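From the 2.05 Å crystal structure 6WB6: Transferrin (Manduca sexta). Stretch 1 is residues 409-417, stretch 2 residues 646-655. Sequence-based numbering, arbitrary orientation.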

# COMPACT_ATOMS: atom_id res chain seq x y z
N ASP A 409 20.52 6.20 -1.95
CA ASP A 409 21.79 5.67 -2.44
C ASP A 409 22.68 5.38 -1.23
O ASP A 409 22.20 4.78 -0.25
CB ASP A 409 22.36 6.65 -3.46
CG ASP A 409 21.42 6.89 -4.66
OD1 ASP A 409 20.94 5.90 -5.26
OD2 ASP A 409 21.18 8.07 -5.00
N MET A 410 23.94 5.81 -1.22
CA MET A 410 24.91 5.37 -0.24
C MET A 410 24.94 6.23 1.02
O MET A 410 25.90 6.14 1.79
CB MET A 410 26.31 5.33 -0.88
CG MET A 410 26.40 4.51 -2.18
SD MET A 410 25.72 5.29 -3.67
CE MET A 410 26.73 6.78 -3.82
N ARG A 411 23.92 7.04 1.26
CA ARG A 411 23.89 7.87 2.45
C ARG A 411 23.21 7.19 3.63
O ARG A 411 23.17 7.77 4.72
CB ARG A 411 23.19 9.20 2.15
CG ARG A 411 23.99 10.06 1.19
CD ARG A 411 23.42 11.46 1.01
NE ARG A 411 22.13 11.48 0.33
CZ ARG A 411 21.93 11.15 -0.95
NH1 ARG A 411 22.93 10.75 -1.71
NH2 ARG A 411 20.72 11.23 -1.46
N VAL A 412 22.71 5.96 3.46
CA VAL A 412 22.04 5.25 4.55
C VAL A 412 23.05 4.84 5.63
O VAL A 412 22.77 4.92 6.83
CB VAL A 412 21.28 4.02 4.02
CG1 VAL A 412 20.56 3.29 5.16
CG2 VAL A 412 20.29 4.42 2.94
N ALA A 413 24.22 4.34 5.23
CA ALA A 413 25.20 3.97 6.23
C ALA A 413 25.77 5.22 6.90
O ALA A 413 25.92 5.25 8.13
CB ALA A 413 26.31 3.14 5.60
N ALA A 414 26.08 6.24 6.12
CA ALA A 414 26.49 7.53 6.69
C ALA A 414 25.47 8.03 7.70
O ALA A 414 25.83 8.45 8.80
CB ALA A 414 26.66 8.56 5.57
N ALA A 415 24.19 8.01 7.33
CA ALA A 415 23.17 8.53 8.23
C ALA A 415 23.08 7.72 9.51
O ALA A 415 22.70 8.27 10.56
CB ALA A 415 21.82 8.53 7.52
N ALA A 416 23.42 6.43 9.47
CA ALA A 416 23.42 5.64 10.69
C ALA A 416 24.66 5.91 11.55
O ALA A 416 24.56 5.96 12.78
CB ALA A 416 23.34 4.14 10.36
N LYS A 417 25.83 6.05 10.94
CA LYS A 417 27.01 6.40 11.73
C LYS A 417 26.79 7.73 12.42
O LYS A 417 27.19 7.92 13.57
CB LYS A 417 28.26 6.47 10.84
CG LYS A 417 29.36 5.50 11.21
N ASP A 646 20.91 -6.84 5.34
CA ASP A 646 21.17 -5.88 4.27
C ASP A 646 21.64 -4.55 4.84
O ASP A 646 22.60 -3.97 4.35
CB ASP A 646 19.92 -5.68 3.41
CG ASP A 646 19.40 -6.99 2.80
OD1 ASP A 646 20.22 -7.89 2.51
OD2 ASP A 646 18.17 -7.13 2.61
N PHE A 647 20.98 -4.07 5.90
CA PHE A 647 21.50 -2.92 6.63
C PHE A 647 22.97 -3.13 6.99
O PHE A 647 23.82 -2.28 6.69
CB PHE A 647 20.69 -2.71 7.91
CG PHE A 647 21.16 -1.52 8.73
CD1 PHE A 647 21.76 -0.43 8.12
CD2 PHE A 647 20.97 -1.51 10.10
CE1 PHE A 647 22.17 0.65 8.87
CE2 PHE A 647 21.37 -0.43 10.86
CZ PHE A 647 21.97 0.66 10.24
N GLU A 648 23.27 -4.26 7.63
CA GLU A 648 24.62 -4.47 8.13
C GLU A 648 25.61 -4.56 7.00
O GLU A 648 26.71 -3.99 7.09
CB GLU A 648 24.64 -5.71 9.01
CG GLU A 648 23.87 -5.43 10.28
CD GLU A 648 23.71 -6.62 11.19
OE1 GLU A 648 23.98 -7.78 10.75
OE2 GLU A 648 23.29 -6.39 12.34
N LYS A 649 25.23 -5.21 5.89
CA LYS A 649 26.11 -5.20 4.73
C LYS A 649 26.33 -3.79 4.20
O LYS A 649 27.45 -3.42 3.85
CB LYS A 649 25.54 -6.10 3.64
CG LYS A 649 26.35 -5.96 2.37
CD LYS A 649 26.42 -7.20 1.53
CE LYS A 649 27.49 -7.03 0.46
NZ LYS A 649 27.10 -7.76 -0.77
N PHE A 650 25.27 -2.96 4.15
CA PHE A 650 25.45 -1.59 3.67
C PHE A 650 26.40 -0.82 4.58
O PHE A 650 27.19 0.00 4.10
CB PHE A 650 24.10 -0.87 3.58
CG PHE A 650 23.20 -1.37 2.46
CD1 PHE A 650 23.73 -1.75 1.23
CD2 PHE A 650 21.84 -1.48 2.64
CE1 PHE A 650 22.91 -2.21 0.23
CE2 PHE A 650 21.03 -1.95 1.65
CZ PHE A 650 21.56 -2.31 0.44
N LYS A 651 26.35 -1.09 5.89
CA LYS A 651 27.28 -0.43 6.80
C LYS A 651 28.71 -0.88 6.57
O LYS A 651 29.64 -0.08 6.66
CB LYS A 651 26.87 -0.69 8.25
CG LYS A 651 25.64 0.07 8.69
CD LYS A 651 25.49 0.05 10.19
CE LYS A 651 25.32 -1.37 10.72
NZ LYS A 651 24.53 -1.36 11.96
N THR A 652 28.91 -2.17 6.28
CA THR A 652 30.27 -2.63 6.05
C THR A 652 30.83 -2.01 4.78
O THR A 652 31.97 -1.53 4.76
CB THR A 652 30.33 -4.16 5.99
OG1 THR A 652 29.76 -4.71 7.19
CG2 THR A 652 31.77 -4.66 5.86
N ILE A 653 30.02 -1.97 3.72
CA ILE A 653 30.46 -1.36 2.47
C ILE A 653 30.89 0.08 2.71
O ILE A 653 31.98 0.50 2.32
CB ILE A 653 29.35 -1.46 1.42
CG1 ILE A 653 29.23 -2.92 0.96
CG2 ILE A 653 29.63 -0.49 0.29
CD1 ILE A 653 28.05 -3.20 0.01
N HIS A 654 30.02 0.87 3.35
CA HIS A 654 30.37 2.24 3.69
C HIS A 654 31.63 2.31 4.55
O HIS A 654 32.46 3.20 4.36
CB HIS A 654 29.21 2.88 4.43
CG HIS A 654 29.50 4.26 4.94
ND1 HIS A 654 29.52 5.36 4.12
CD2 HIS A 654 29.75 4.71 6.19
CE1 HIS A 654 29.78 6.44 4.84
NE2 HIS A 654 29.94 6.07 6.10
N ASP A 655 31.80 1.38 5.50
CA ASP A 655 32.99 1.42 6.34
C ASP A 655 34.24 1.25 5.50
O ASP A 655 35.22 1.99 5.67
CB ASP A 655 32.93 0.36 7.45
CG ASP A 655 32.21 0.86 8.71
OD1 ASP A 655 32.02 2.07 8.87
OD2 ASP A 655 31.83 0.02 9.55

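Two helices from distant parts of the transferrin chain cross almost at right angles, their N-to-C directions 89° apart and their axes 8.5 Å from each other at closest approach. Stretch 1 enters through a short non-helical segment at D409 and M410, then winds into a helix that runs on past K417; stretch 2 is helical throughout and extends beyond both of its ends. Within each helix the backbone is held by i to i+4 hydrogen bonds, among them A415 N to R411 O (2.8 Å) and K417 N to A413 O (2.9 Å) in the first, K651 N to F647 O (2.9 Å) and H654 N to F650 O (3.1 Å) in the second. No hydrogen bond or salt bridge joins the two stretches, so the contact rests on van der Waals packing; it is compact, burying 346 Å² summed over both sides.

The crossing centres on A413, whose CA lies 4.9 Å from the CA of K651. Its CB points toward stretch 2 and, being a lone methyl, lets the backbones come this near. That methyl lies 3.6 Å from F650 O and 3.9 Å from K651 CA, touching the main chain of the opposing helix directly. Its tightest contact is with H654, where A413 CB and H654 CB are 3.1 Å apart, very short for two carbons. The carbonyl of F650 is already engaged by H654 N within its own helix, and the A413 methyl adds only packing against it.

H654, with chi1 t (175°), also points toward stretch 1 and lays one face of its imidazole against the helix backbone, over A413 C and A414 CA. A414 CA is 3.8 Å from H654 NE2, and A414 CB is likewise 3.8 Å from H654 CE1, so both the main chain and the methyl of A414 touch the ring. M410 O is more remote, 4.4 Å from H654 ND1, and forms no hydrogen bond with it.

One turn along from A413, A416 also points toward stretch 2 and meets F647. The CA-to-CB bond of F647 points sideways to stretch 1, but the end of the side chain, with chi1 t (-179°), comes nearer, and A416 CB sits at the ring edge, 3.7 Å from F647 CZ, in an apolar contact. The side chain of K651 adds a looser aliphatic approach, its CG 4.4 Å from A413 CB. Thus three alanines supply a low-relief surface on stretch 1, while H654 and F647 bring rings from stretch 2.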